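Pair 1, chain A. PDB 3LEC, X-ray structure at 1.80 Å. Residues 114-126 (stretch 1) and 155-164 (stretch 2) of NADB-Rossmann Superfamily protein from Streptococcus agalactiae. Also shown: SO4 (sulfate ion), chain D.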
# COMPACT_ATOMS: atom_id res chain seq x y z
N LYS A 114 -14.27 -2.67 10.97
CA LYS A 114 -13.62 -1.45 11.47
C LYS A 114 -13.40 -0.36 10.40
O LYS A 114 -13.12 0.79 10.72
CB LYS A 114 -12.31 -1.79 12.19
CG LYS A 114 -12.53 -2.76 13.34
CD LYS A 114 -11.45 -2.65 14.40
CE LYS A 114 -11.61 -1.39 15.23
NZ LYS A 114 -11.02 -1.57 16.57
N LEU A 115 -13.56 -0.72 9.14
CA LEU A 115 -13.31 0.22 8.07
C LEU A 115 -14.55 1.05 7.79
O LEU A 115 -14.51 2.00 7.01
CB LEU A 115 -12.88 -0.55 6.80
CG LEU A 115 -11.58 -1.35 6.94
CD1 LEU A 115 -11.37 -2.25 5.74
CD2 LEU A 115 -10.40 -0.41 7.11
N GLN A 116 -15.66 0.70 8.43
CA GLN A 116 -16.95 1.31 8.11
C GLN A 116 -16.91 2.83 8.16
O GLN A 116 -17.50 3.50 7.32
CB GLN A 116 -18.07 0.76 9.01
N HIS A 117 -16.19 3.38 9.14
CA HIS A 117 -16.07 4.84 9.28
C HIS A 117 -14.73 5.45 8.77
O HIS A 117 -14.49 6.65 8.94
CB HIS A 117 -16.43 5.28 10.72
CG HIS A 117 -17.85 5.00 11.08
ND1 HIS A 117 -18.91 5.66 10.47
CD2 HIS A 117 -18.41 4.11 11.93
CE1 HIS A 117 -20.05 5.19 10.95
NE2 HIS A 117 -19.78 4.24 11.82
N VAL A 118 -13.91 4.65 8.10
CA VAL A 118 -12.66 5.15 7.53
C VAL A 118 -12.94 5.68 6.13
O VAL A 118 -13.54 4.97 5.33
CB VAL A 118 -11.57 4.05 7.58
CG1 VAL A 118 -10.28 4.49 6.95
CG2 VAL A 118 -11.35 3.65 9.02
N LYS A 119 -12.55 6.92 5.85
CA LYS A 119 -12.80 7.55 4.56
C LYS A 119 -11.77 7.28 3.46
O LYS A 119 -12.14 7.20 2.29
CB LYS A 119 -12.99 9.06 4.70
N THR A 120 -10.50 7.19 3.84
CA THR A 120 -9.40 7.03 2.87
C THR A 120 -8.39 5.97 3.33
O THR A 120 -8.00 5.92 4.51
CB THR A 120 -8.63 8.35 2.70
OG1 THR A 120 -9.56 9.45 2.55
CG2 THR A 120 -7.66 8.28 1.47
N LEU A 121 -7.96 5.12 2.39
CA LEU A 121 -6.82 4.25 2.66
C LEU A 121 -5.75 4.53 1.63
O LEU A 121 -6.06 4.74 0.47
CB LEU A 121 -7.20 2.77 2.62
CG LEU A 121 -8.27 2.27 3.60
CD1 LEU A 121 -9.66 2.44 2.99
CD2 LEU A 121 -8.01 0.83 3.95
N VAL A 122 -4.50 4.58 2.09
CA VAL A 122 -3.35 4.63 1.18
C VAL A 122 -2.55 3.36 1.45
O VAL A 122 -2.13 3.11 2.57
CB VAL A 122 -2.52 5.90 1.42
CG1 VAL A 122 -1.51 6.11 0.27
CG2 VAL A 122 -3.46 7.13 1.49
N LEU A 123 -2.39 2.55 0.41
CA LEU A 123 -1.87 1.19 0.54
C LEU A 123 -0.69 1.05 -0.40
O LEU A 123 -0.75 1.43 -1.58
CB LEU A 123 -2.97 0.17 0.19
CG LEU A 123 -4.31 0.32 0.92
CD1 LEU A 123 -5.38 -0.61 0.33
CD2 LEU A 123 -4.13 0.12 2.42
N GLN A 124 0.43 0.60 0.16
CA GLN A 124 1.64 0.40 -0.64
C GLN A 124 2.02 -1.08 -0.53
O GLN A 124 2.75 -1.48 0.38
CB GLN A 124 2.74 1.38 -0.19
CG GLN A 124 4.04 1.36 -1.02
CD GLN A 124 5.00 0.26 -0.58
OE1 GLN A 124 5.52 0.28 0.54
NE2 GLN A 124 5.24 -0.71 -1.46
N PRO A 125 1.49 -1.90 -1.44
CA PRO A 125 1.87 -3.31 -1.47
C PRO A 125 3.25 -3.49 -2.10
O PRO A 125 3.60 -2.74 -3.05
CB PRO A 125 0.79 -3.95 -2.36
CG PRO A 125 0.32 -2.81 -3.27
CD PRO A 125 0.54 -1.54 -2.50
N ASN A 126 4.00 -4.47 -1.62
CA ASN A 126 5.30 -4.76 -2.23
C ASN A 126 5.22 -5.69 -3.43
O ASN A 126 6.18 -5.76 -4.22
CB ASN A 126 6.26 -5.38 -1.21
CG ASN A 126 6.79 -4.37 -0.22
OD1 ASN A 126 6.76 -3.14 -0.47
ND2 ASN A 126 7.26 -4.86 0.91
N ARG A 155 10.66 -0.95 -8.08
CA ARG A 155 9.52 -0.09 -8.34
C ARG A 155 8.53 -0.37 -7.24
O ARG A 155 8.44 -1.50 -6.80
CB ARG A 155 8.85 -0.39 -9.69
CG ARG A 155 9.64 0.13 -10.91
CD ARG A 155 10.13 -1.06 -11.71
NE ARG A 155 11.04 -0.68 -12.79
CZ ARG A 155 11.88 -1.52 -13.37
NH1 ARG A 155 11.93 -2.80 -12.98
NH2 ARG A 155 12.67 -1.10 -14.35
N TYR A 156 7.78 0.64 -6.80
CA TYR A 156 6.73 0.42 -5.81
C TYR A 156 5.43 1.07 -6.28
O TYR A 156 5.46 2.22 -6.75
CB TYR A 156 7.11 1.06 -4.46
CG TYR A 156 8.34 0.46 -3.82
CD1 TYR A 156 8.23 -0.68 -2.99
CD2 TYR A 156 9.59 1.04 -3.98
CE1 TYR A 156 9.36 -1.25 -2.39
CE2 TYR A 156 10.75 0.46 -3.37
CZ TYR A 156 10.60 -0.67 -2.57
OH TYR A 156 11.71 -1.23 -1.97
N GLU A 157 4.33 0.33 -6.15
CA GLU A 157 3.00 0.83 -6.46
C GLU A 157 2.32 1.35 -5.22
O GLU A 157 2.45 0.75 -4.15
CB GLU A 157 2.14 -0.28 -7.06
CG GLU A 157 2.69 -0.83 -8.38
CD GLU A 157 1.74 -1.72 -9.15
OE1 GLU A 157 0.54 -1.84 -8.80
OE2 GLU A 157 2.20 -2.32 -10.14
N ILE A 158 1.59 2.45 -5.36
CA ILE A 158 0.75 2.99 -4.29
C ILE A 158 -0.71 3.04 -4.79
O ILE A 158 -0.96 3.56 -5.88
CB ILE A 158 1.21 4.40 -3.86
CG1 ILE A 158 2.59 4.33 -3.18
CG2 ILE A 158 0.13 5.14 -3.00
CD1 ILE A 158 3.29 5.70 -3.10
N LEU A 159 -1.64 2.51 -4.00
CA LEU A 159 -3.07 2.58 -4.29
C LEU A 159 -3.79 3.48 -3.31
O LEU A 159 -3.67 3.30 -2.11
CB LEU A 159 -3.70 1.19 -4.21
CG LEU A 159 -3.19 0.04 -5.08
CD1 LEU A 159 -4.07 -1.17 -4.92
CD2 LEU A 159 -3.11 0.46 -6.51
N VAL A 160 -4.58 4.43 -3.82
CA VAL A 160 -5.36 5.34 -2.96
C VAL A 160 -6.80 4.90 -3.08
O VAL A 160 -7.30 4.71 -4.20
CB VAL A 160 -5.24 6.80 -3.40
CG1 VAL A 160 -6.00 7.72 -2.43
CG2 VAL A 160 -3.77 7.20 -3.47
N VAL A 161 -7.46 4.70 -1.93
CA VAL A 161 -8.72 3.97 -1.90
C VAL A 161 -9.75 4.72 -1.07
O VAL A 161 -9.42 5.32 -0.04
CB VAL A 161 -8.52 2.54 -1.27
CG1 VAL A 161 -9.83 1.80 -1.15
CG2 VAL A 161 -7.55 1.69 -2.09
N LYS A 162 -10.99 4.72 -1.52
CA LYS A 162 -12.09 5.19 -0.70
C LYS A 162 -13.23 4.17 -0.78
O LYS A 162 -13.19 3.26 -1.61
CB LYS A 162 -12.55 6.58 -1.18
CG LYS A 162 -11.47 7.69 -0.93
CD LYS A 162 -11.86 9.11 -1.42
CE LYS A 162 -12.84 9.81 -0.47
NZ LYS A 162 -12.23 10.26 0.81
N HIS A 163 -14.25 4.30 0.06
CA HIS A 163 -15.43 3.45 -0.11
C HIS A 163 -16.02 3.75 -1.48
O HIS A 163 -15.99 4.90 -1.93
CB HIS A 163 -16.45 3.70 1.00
CG HIS A 163 -16.00 3.24 2.35
ND1 HIS A 163 -16.26 1.98 2.84
CD2 HIS A 163 -15.31 3.88 3.33
CE1 HIS A 163 -15.74 1.86 4.05
NE2 HIS A 163 -15.16 3.00 4.37
N GLY A 164 -16.51 2.70 -2.15
CA GLY A 164 -17.13 2.84 -3.46
C GLY A 164 -17.26 1.49 -4.14
O GLY A 164 -16.49 0.57 -3.87
S SO4 D . 10.39 -4.32 -9.46
O1 SO4 D . 9.33 -3.72 -10.28
O2 SO4 D . 11.12 -5.30 -10.26
O3 SO4 D . 11.33 -3.29 -9.04
O4 SO4 D . 9.79 -4.96 -8.29
O HOH W 1 -14.48 6.79 1.66
O HOH W 2 4.64 -2.72 -5.69

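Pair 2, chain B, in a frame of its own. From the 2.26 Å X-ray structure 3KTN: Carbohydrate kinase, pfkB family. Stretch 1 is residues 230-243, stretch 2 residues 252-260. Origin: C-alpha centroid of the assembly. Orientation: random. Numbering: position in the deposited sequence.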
# COMPACT_ATOMS: atom_id res chain seq x y z
N MSE B 230 -8.04 -17.88 -46.55
CA MSE B 230 -9.41 -18.03 -46.08
C MSE B 230 -10.27 -19.01 -46.87
O MSE B 230 -11.00 -19.80 -46.28
CB MSE B 230 -10.11 -16.67 -46.06
CG MSE B 230 -9.59 -15.71 -45.01
SE MSE B 230 -10.65 -14.11 -45.01
CE MSE B 230 -12.21 -14.77 -44.08
N SER B 231 -10.20 -18.93 -48.20
CA SER B 231 -11.00 -19.82 -49.03
C SER B 231 -10.51 -21.26 -48.89
O SER B 231 -11.30 -22.20 -48.98
CB SER B 231 -10.96 -19.38 -50.50
OG SER B 231 -9.63 -19.26 -50.96
N GLN B 232 -9.22 -21.42 -48.65
CA GLN B 232 -8.65 -22.75 -48.47
C GLN B 232 -9.28 -23.49 -47.29
O GLN B 232 -9.45 -24.71 -47.33
CB GLN B 232 -7.15 -22.67 -48.24
CG GLN B 232 -6.52 -24.02 -48.03
CD GLN B 232 -5.08 -23.91 -47.62
OE1 GLN B 232 -4.37 -23.01 -48.06
NE2 GLN B 232 -4.63 -24.84 -46.78
N TYR B 233 -9.61 -22.76 -46.23
CA TYR B 233 -10.22 -23.37 -45.06
C TYR B 233 -11.67 -22.94 -44.96
O TYR B 233 -12.38 -23.28 -44.01
CB TYR B 233 -9.46 -22.97 -43.80
CG TYR B 233 -8.03 -23.47 -43.77
CD1 TYR B 233 -7.75 -24.81 -43.47
CD2 TYR B 233 -6.97 -22.63 -44.06
CE1 TYR B 233 -6.44 -25.28 -43.44
CE2 TYR B 233 -5.65 -23.09 -44.04
CZ TYR B 233 -5.40 -24.42 -43.73
OH TYR B 233 -4.10 -24.88 -43.70
N ASN B 234 -12.11 -22.19 -45.97
CA ASN B 234 -13.47 -21.68 -46.05
C ASN B 234 -13.86 -20.89 -44.80
O ASN B 234 -14.99 -20.97 -44.32
CB ASN B 234 -14.46 -22.83 -46.29
CG ASN B 234 -15.84 -22.34 -46.65
OD1 ASN B 234 -16.00 -21.36 -47.39
ND2 ASN B 234 -16.87 -23.02 -46.15
N LEU B 235 -12.91 -20.10 -44.30
CA LEU B 235 -13.14 -19.27 -43.12
C LEU B 235 -14.16 -18.19 -43.45
O LEU B 235 -14.26 -17.75 -44.59
CB LEU B 235 -11.83 -18.62 -42.68
CG LEU B 235 -10.68 -19.58 -42.38
CD1 LEU B 235 -9.43 -18.80 -42.03
CD2 LEU B 235 -11.08 -20.51 -41.24
N GLU B 236 -14.90 -17.77 -42.43
CA GLU B 236 -15.91 -16.73 -42.60
C GLU B 236 -15.34 -15.33 -42.33
O GLU B 236 -15.59 -14.39 -43.09
CB GLU B 236 -17.08 -17.01 -41.65
CG GLU B 236 -18.22 -16.02 -41.75
CD GLU B 236 -19.37 -16.40 -40.84
OE1 GLU B 236 -19.25 -17.43 -40.15
OE2 GLU B 236 -20.38 -15.67 -40.83
N TRP B 237 -14.56 -15.21 -41.25
CA TRP B 237 -13.94 -13.93 -40.87
C TRP B 237 -12.49 -14.10 -40.44
O TRP B 237 -12.15 -15.05 -39.74
CB TRP B 237 -14.71 -13.29 -39.70
CG TRP B 237 -15.88 -12.42 -40.06
CD1 TRP B 237 -16.56 -12.41 -41.24
CD2 TRP B 237 -16.54 -11.48 -39.20
NE1 TRP B 237 -17.62 -11.53 -41.16
CE2 TRP B 237 -17.63 -10.95 -39.92
CE3 TRP B 237 -16.33 -11.05 -37.88
CZ2 TRP B 237 -18.50 -10.00 -39.37
CZ3 TRP B 237 -17.20 -10.10 -37.33
CH2 TRP B 237 -18.27 -9.59 -38.08
N PHE B 238 -11.64 -13.17 -40.87
CA PHE B 238 -10.23 -13.17 -40.49
C PHE B 238 -9.98 -11.74 -40.02
O PHE B 238 -10.23 -10.79 -40.75
CB PHE B 238 -9.33 -13.47 -41.68
CG PHE B 238 -7.86 -13.47 -41.34
CD1 PHE B 238 -7.30 -14.52 -40.61
CD2 PHE B 238 -7.03 -12.42 -41.72
CE1 PHE B 238 -5.94 -14.52 -40.27
CE2 PHE B 238 -5.68 -12.41 -41.39
CZ PHE B 238 -5.13 -13.46 -40.66
N ALA B 239 -9.49 -11.58 -38.79
CA ALA B 239 -9.25 -10.24 -38.27
C ALA B 239 -7.98 -10.11 -37.44
O ALA B 239 -7.47 -11.09 -36.90
CB ALA B 239 -10.45 -9.77 -37.47
N GLY B 240 -7.47 -8.89 -37.37
CA GLY B 240 -6.26 -8.62 -36.62
C GLY B 240 -6.00 -7.13 -36.60
O GLY B 240 -6.83 -6.34 -37.05
N THR B 241 -4.84 -6.74 -36.08
CA THR B 241 -4.49 -5.33 -36.00
C THR B 241 -3.06 -5.11 -36.44
O THR B 241 -2.22 -6.01 -36.40
CB THR B 241 -4.60 -4.79 -34.57
OG1 THR B 241 -3.66 -5.48 -33.73
CG2 THR B 241 -6.00 -4.98 -34.03
N THR B 242 -2.78 -3.88 -36.84
CA THR B 242 -1.44 -3.53 -37.26
C THR B 242 -1.01 -2.28 -36.51
O THR B 242 -1.75 -1.29 -36.44
CB THR B 242 -1.38 -3.30 -38.80
OG1 THR B 242 -0.17 -2.62 -39.14
CG2 THR B 242 -2.57 -2.49 -39.27
N ARG B 243 0.17 -2.36 -35.90
CA ARG B 243 0.73 -1.24 -35.15
C ARG B 243 1.70 -0.50 -36.06
O ARG B 243 2.47 -1.11 -36.80
CB ARG B 243 1.48 -1.75 -33.92
CG ARG B 243 0.59 -2.42 -32.90
CD ARG B 243 1.40 -3.25 -31.91
NE ARG B 243 0.54 -4.05 -31.05
CZ ARG B 243 -0.16 -3.56 -30.03
NH1 ARG B 243 -0.09 -2.27 -29.73
NH2 ARG B 243 -0.94 -4.36 -29.30
N LEU B 252 -2.75 2.40 -33.89
CA LEU B 252 -3.29 1.06 -33.95
C LEU B 252 -4.34 1.07 -35.05
O LEU B 252 -5.12 2.02 -35.17
CB LEU B 252 -3.95 0.68 -32.62
CG LEU B 252 -4.38 -0.79 -32.59
CD1 LEU B 252 -3.13 -1.67 -32.57
CD2 LEU B 252 -5.26 -1.08 -31.37
N SER B 253 -4.35 0.02 -35.86
CA SER B 253 -5.32 -0.07 -36.93
C SER B 253 -5.83 -1.50 -37.02
O SER B 253 -5.06 -2.45 -36.97
CB SER B 253 -4.67 0.33 -38.26
OG SER B 253 -5.65 0.46 -39.27
N GLY B 254 -7.14 -1.65 -37.13
CA GLY B 254 -7.70 -2.98 -37.21
C GLY B 254 -8.19 -3.31 -38.61
O GLY B 254 -8.59 -2.42 -39.36
N TYR B 255 -8.14 -4.59 -38.96
CA TYR B 255 -8.61 -5.03 -40.27
C TYR B 255 -9.49 -6.26 -40.11
O TYR B 255 -9.29 -7.06 -39.19
CB TYR B 255 -7.44 -5.34 -41.21
CG TYR B 255 -6.42 -6.29 -40.63
CD1 TYR B 255 -6.71 -7.65 -40.50
CD2 TYR B 255 -5.19 -5.83 -40.17
CE1 TYR B 255 -5.80 -8.52 -39.93
CE2 TYR B 255 -4.27 -6.69 -39.59
CZ TYR B 255 -4.59 -8.04 -39.48
OH TYR B 255 -3.68 -8.90 -38.90
N LEU B 256 -10.47 -6.38 -40.99
CA LEU B 256 -11.41 -7.49 -40.97
C LEU B 256 -11.66 -7.96 -42.41
O LEU B 256 -12.16 -7.20 -43.24
CB LEU B 256 -12.72 -7.05 -40.32
CG LEU B 256 -13.93 -7.98 -40.32
CD1 LEU B 256 -13.59 -9.31 -39.66
CD2 LEU B 256 -15.08 -7.30 -39.59
N TYR B 257 -11.31 -9.21 -42.69
CA TYR B 257 -11.48 -9.79 -44.02
C TYR B 257 -12.52 -10.91 -44.07
O TYR B 257 -12.80 -11.58 -43.08
CB TYR B 257 -10.17 -10.41 -44.53
CG TYR B 257 -9.03 -9.47 -44.82
CD1 TYR B 257 -8.83 -8.97 -46.10
CD2 TYR B 257 -8.12 -9.14 -43.82
CE1 TYR B 257 -7.73 -8.16 -46.39
CE2 TYR B 257 -7.02 -8.33 -44.10
CZ TYR B 257 -6.83 -7.84 -45.38
OH TYR B 257 -5.74 -7.05 -45.64
N THR B 258 -13.07 -11.09 -45.26
CA THR B 258 -14.01 -12.16 -45.55
C THR B 258 -13.38 -12.70 -46.83
O THR B 258 -12.38 -12.15 -47.29
CB THR B 258 -15.43 -11.67 -45.87
OG1 THR B 258 -15.39 -10.85 -47.05
CG2 THR B 258 -15.99 -10.86 -44.71
N GLN B 259 -13.93 -13.75 -47.40
CA GLN B 259 -13.35 -14.27 -48.63
C GLN B 259 -13.54 -13.28 -49.77
O GLN B 259 -12.76 -13.28 -50.73
CB GLN B 259 -13.95 -15.63 -48.97
CG GLN B 259 -13.47 -16.74 -48.05
CD GLN B 259 -14.07 -18.09 -48.38
OE1 GLN B 259 -13.97 -18.58 -49.50
NE2 GLN B 259 -14.69 -18.72 -47.38
N ASN B 260 -14.54 -12.41 -49.66
CA ASN B 260 -14.81 -11.44 -50.72
C ASN B 260 -14.81 -9.96 -50.33
O ASN B 260 -15.22 -9.11 -51.12
CB ASN B 260 -16.15 -11.78 -51.37
CG ASN B 260 -16.23 -13.21 -51.84
OD1 ASN B 260 -15.42 -13.65 -52.66
ND2 ASN B 260 -17.18 -13.96 -51.31
O HOH W 3 -15.51 -15.45 -45.97

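The sharpest difference between the two pairs lies at one matched position in the middle of the first strand, Leu A123 in pair 1 and Gly B240 in pair 2. In pair 1 the leucine side chain shares a face of the sheet with Leu A121, Leu A159 and Val A161, and its CD1 packs 4.0 Å from CG2 of Val A161. In pair 2 the glycine leaves that space to an aromatic ring: Tyr B255, which matches Leu A159, adopts chi1 p and lays one face of its ring over the backbone of Gly B240. An ideal CB on Gly B240 would fall 2.2 Å from OH of Tyr B255, so the ring in this position requires the bare backbone.

Around this exchange the framework is the same. Each pair is two antiparallel strands, at 157° in pair 1 and 154° in pair 2, and 14 central residues superpose with an RMSD of 0.6 Å. The hydrogen-bonded bridges coincide: Leu A121 with Val A161 matches Phe B238 with Tyr B257, and Leu A123 with Leu A159 matches Gly B240 with Tyr B255. In the first of these, the bond from N of Val A161 to O of Leu A121 is 2.8 Å and that from N of Tyr B257 to O of Phe B238 is 2.7 Å. Pair 2 adds a further such bridge, Thr B242 with Ser B253. The matched residue in pair 1 is Pro A125, whose ring nitrogen carries no hydrogen to donate; there water 2 links O of Pro A125 to N of Glu A157.

On the leucine-rich face of pair 1, aliphatic groups meet directly, with CB of Leu A121 4.1 Å from CB of Val A161. Pair 2 fills the corresponding face with rings: CD2 of Phe B238 lies 4.0 Å from CD2 of Tyr B257, and its CE2 4.2 Å from CE1 of Tyr B255. The other face reverses the distribution of bulk at one cross-strand contact. CG1 of Val A122 reaches CG2 of Ile A158 at 3.8 Å, whereas the matched residues are Ala B239 and Gly B254. Leu B256, matching Val A160, instead places CD1 3.9 Å from CB of Ala B239, while its CD2 sits over the six-membered ring of Trp B237, 4.1 Å from the centroid.

Just beyond the bridges, His A163 and Gln B259 solve a similar problem with different chemistry. Both send a side-chain nitrogen back to the segment preceding the first strand. NE2 of His A163 donates to O of Leu A115 at 2.9 Å and weakly to O of Val A118 at 2.7 Å; NE2 of Gln B259 donates to OD1 of Asn B234 at 2.9 Å and to O of Leu B235 at 3.0 Å. Val A118 and Leu B235 are matched, so both side chains approach the corresponding carbonyl, though in pair 1 the bond is weak and the oxygen, crowded by the imidazole, is less surely placed. Water reinforces this end too, joining O of Lys A119 to N of His A163 and O of Glu B236 to N of Gln B259.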